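Local coordinates for oxygen-independent coproporphyrinogen III oxidase (Escherichia coli, PDB 1OLT), which catalyses the anaerobic, S-adenosyl-L-methionine-dependent oxidative decarboxylation of coproporphyrinogen III to protoporphyrinogen IX in heme biosynthesis, using a [4Fe-4S] cluster, at residues R370-K375 with Q390-L395. Numbering follows the deposited sequence.
Unlike the reference sequence in segment 390-395: Gln390 (reference Lys), Leu395 (reference His).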
loop_
_atom_site.group_PDB
_atom_site.type_symbol
_atom_site.label_atom_id
_atom_site.label_comp_id
_atom_site.label_asym_id
_atom_site.label_seq_id
_atom_site.Cartn_x
_atom_site.Cartn_y
_atom_site.Cartn_z
ATOM N N ARG A 370 -16.540 1.810 12.271
ATOM C CA ARG A 370 -16.271 2.870 11.335
ATOM C C ARG A 370 -15.174 2.441 10.385
ATOM O O ARG A 370 -15.197 2.791 9.216
ATOM C CB ARG A 370 -15.888 4.143 12.082
ATOM C CG ARG A 370 -17.053 4.822 12.848
ATOM C CD ARG A 370 -16.596 5.995 13.653
ATOM N NE ARG A 370 -17.729 6.597 14.361
ATOM C CZ ARG A 370 -18.634 7.379 13.816
ATOM N NH1 ARG A 370 -18.583 7.726 12.544
ATOM N NH2 ARG A 370 -19.618 7.836 14.577
ATOM N N ARG A 371 -14.224 1.650 10.893
ATOM C CA ARG A 371 -13.241 1.015 10.031
ATOM C C ARG A 371 -13.953 0.206 8.960
ATOM O O ARG A 371 -13.596 0.274 7.775
ATOM C CB ARG A 371 -12.302 0.083 10.830
ATOM C CG ARG A 371 -11.276 -0.652 10.000
ATOM C CD ARG A 371 -10.728 -1.926 10.645
ATOM N NE ARG A 371 -11.862 -2.725 11.046
ATOM C CZ ARG A 371 -11.925 -3.555 12.071
ATOM N NH1 ARG A 371 -10.867 -3.798 12.842
ATOM N NH2 ARG A 371 -13.078 -4.176 12.317
ATOM N N ASP A 372 -14.936 -0.577 9.375
ATOM C CA ASP A 372 -15.644 -1.429 8.417
ATOM C C ASP A 372 -16.514 -0.610 7.429
ATOM O O ASP A 372 -16.622 -0.986 6.276
ATOM C CB ASP A 372 -16.528 -2.469 9.125
ATOM C CG ASP A 372 -15.721 -3.482 9.931
ATOM O OD1 ASP A 372 -14.498 -3.554 9.722
ATOM O OD2 ASP A 372 -16.231 -4.245 10.788
ATOM N N VAL A 373 -17.093 0.500 7.878
ATOM C CA VAL A 373 -17.816 1.412 6.982
ATOM C C VAL A 373 -16.871 1.960 5.907
ATOM O O VAL A 373 -17.141 1.908 4.701
ATOM C CB VAL A 373 -18.447 2.562 7.788
ATOM C CG1 VAL A 373 -18.965 3.664 6.880
ATOM C CG2 VAL A 373 -19.589 2.019 8.670
ATOM N N ILE A 374 -15.737 2.464 6.376
ATOM C CA ILE A 374 -14.787 3.139 5.525
ATOM C C ILE A 374 -14.173 2.130 4.549
ATOM O O ILE A 374 -14.123 2.423 3.376
ATOM C CB ILE A 374 -13.741 3.905 6.380
ATOM C CG1 ILE A 374 -14.442 5.101 7.064
ATOM C CG2 ILE A 374 -12.522 4.346 5.514
ATOM C CD1 ILE A 374 -13.627 5.862 8.107
ATOM N N LYS A 375 -13.776 0.937 5.023
ATOM C CA LYS A 375 -13.217 -0.126 4.150
ATOM C C LYS A 375 -14.175 -0.494 3.050
ATOM O O LYS A 375 -13.781 -0.588 1.909
ATOM C CB LYS A 375 -12.883 -1.420 4.915
ATOM C CG LYS A 375 -11.608 -1.400 5.663
ATOM C CD LYS A 375 -11.324 -2.731 6.493
ATOM C CE LYS A 375 -11.446 -4.039 5.661
ATOM N NZ LYS A 375 -12.903 -4.365 5.362
ATOM N N GLN A 390 -26.700 -5.641 11.654
ATOM C CA GLN A 390 -26.764 -6.991 12.235
ATOM C C GLN A 390 -25.532 -7.243 13.080
ATOM O O GLN A 390 -25.630 -7.425 14.299
ATOM C CB GLN A 390 -26.862 -8.082 11.154
ATOM C CG GLN A 390 -26.518 -9.520 11.669
ATOM C CD GLN A 390 -27.194 -10.621 10.874
ATOM O OE1 GLN A 390 -27.339 -10.510 9.659
ATOM N NE2 GLN A 390 -27.611 -11.686 11.562
ATOM N N GLN A 391 -24.372 -7.247 12.423
ATOM C CA GLN A 391 -23.103 -7.530 13.102
ATOM C C GLN A 391 -22.896 -6.742 14.403
ATOM O O GLN A 391 -22.407 -7.303 15.389
ATOM C CB GLN A 391 -21.903 -7.257 12.174
ATOM C CG GLN A 391 -20.616 -8.039 12.541
ATOM C CD GLN A 391 -19.375 -7.513 11.798
ATOM O OE1 GLN A 391 -18.292 -7.375 12.391
ATOM N NE2 GLN A 391 -19.535 -7.219 10.504
ATOM N N TRP A 392 -23.274 -5.456 14.396
ATOM C CA TRP A 392 -23.008 -4.537 15.509
ATOM C C TRP A 392 -24.248 -4.105 16.326
ATOM O O TRP A 392 -24.134 -3.249 17.193
ATOM C CB TRP A 392 -22.301 -3.296 14.977
ATOM C CG TRP A 392 -20.946 -3.575 14.404
ATOM C CD1 TRP A 392 -20.589 -3.518 13.088
ATOM C CD2 TRP A 392 -19.760 -3.946 15.129
ATOM N NE1 TRP A 392 -19.258 -3.826 12.949
ATOM C CE2 TRP A 392 -18.722 -4.095 14.186
ATOM C CE3 TRP A 392 -19.465 -4.151 16.488
ATOM C CZ2 TRP A 392 -17.410 -4.462 14.551
ATOM C CZ3 TRP A 392 -18.163 -4.518 16.851
ATOM C CH2 TRP A 392 -17.152 -4.662 15.879
ATOM N N ASP A 393 -25.408 -4.697 16.047
ATOM C CA ASP A 393 -26.660 -4.441 16.800
ATOM C C ASP A 393 -26.937 -2.926 16.931
ATOM O O ASP A 393 -27.109 -2.377 18.042
ATOM C CB ASP A 393 -26.633 -5.149 18.180
ATOM C CG ASP A 393 -28.038 -5.289 18.809
ATOM O OD1 ASP A 393 -28.615 -4.283 19.279
ATOM O OD2 ASP A 393 -28.655 -6.377 18.880
ATOM N N LEU A 394 -26.971 -2.246 15.793
ATOM C CA LEU A 394 -27.310 -0.821 15.778
ATOM C C LEU A 394 -28.314 -0.488 14.679
ATOM O O LEU A 394 -28.547 -1.301 13.779
ATOM C CB LEU A 394 -26.007 0.023 15.680
ATOM C CG LEU A 394 -25.229 0.443 14.394
ATOM C CD1 LEU A 394 -23.796 0.090 14.573
ATOM C CD2 LEU A 394 -25.720 -0.090 13.049
ATOM N N LEU A 395 -28.936 0.687 14.778
ATOM C CA LEU A 395 -29.741 1.238 13.680
ATOM C C LEU A 395 -28.943 2.382 13.073
ATOM O O LEU A 395 -28.655 3.358 13.743
ATOM C CB LEU A 395 -31.128 1.728 14.151
ATOM C CG LEU A 395 -32.100 1.967 12.970
ATOM C CD1 LEU A 395 -32.895 0.683 12.608
ATOM C CD2 LEU A 395 -33.052 3.157 13.203
#
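In the HemN C-terminal domain, the end of helix 385-391, closed by a Schellman motif, meets helix 365-380 through Gln391 and Trp392, which approach Asp372. The touch is light and lies at the surface, with about 84 Å² buried in all, and the backbones stay well separated: the CA atoms of Asp372 and Trp392 are 10.7 Å apart. Asp372 OD2 comes to the indole edge, close to the ring plane, and sits 3.7 Å from Trp392 NE1 and 3.9 Å from Trp392 CZ2. That is too long for a hydrogen bond, and NE1 is covered here without finding a polar partner in the model. The carboxylate and ring planes are turned 39° apart. With CG anti to its carbonyl carbon (chi1 -64°), the indole extends toward Asp372. Asp393 takes a positive phi as the C' residue, and its N bonds to Gln390 O at 3.2 Å; Leu394 N returns to Glu389 O to complete the motif. Gln391, its chain extended beyond CG, lays its amide over one face of the indole at the NE1 edge, with OE1 4.1 Å from Asp372 OD2, two acceptors that do not bond. The other carboxylate oxygen is occupied within its own helix: Arg371 approaches side-on, NE at 3.1 Å and NH2 at 3.0 Å from Asp372 OD1, a salt bridge in which both nitrogens meet that one oxygen from the same face of the carboxylate. These two bonds hold OD1, which probably helps leave OD2 turned toward the indole. Trp392 also packs on Cys368 and Ile369, while its backbone O accepts a hydrogen bond from Arg365 NH2.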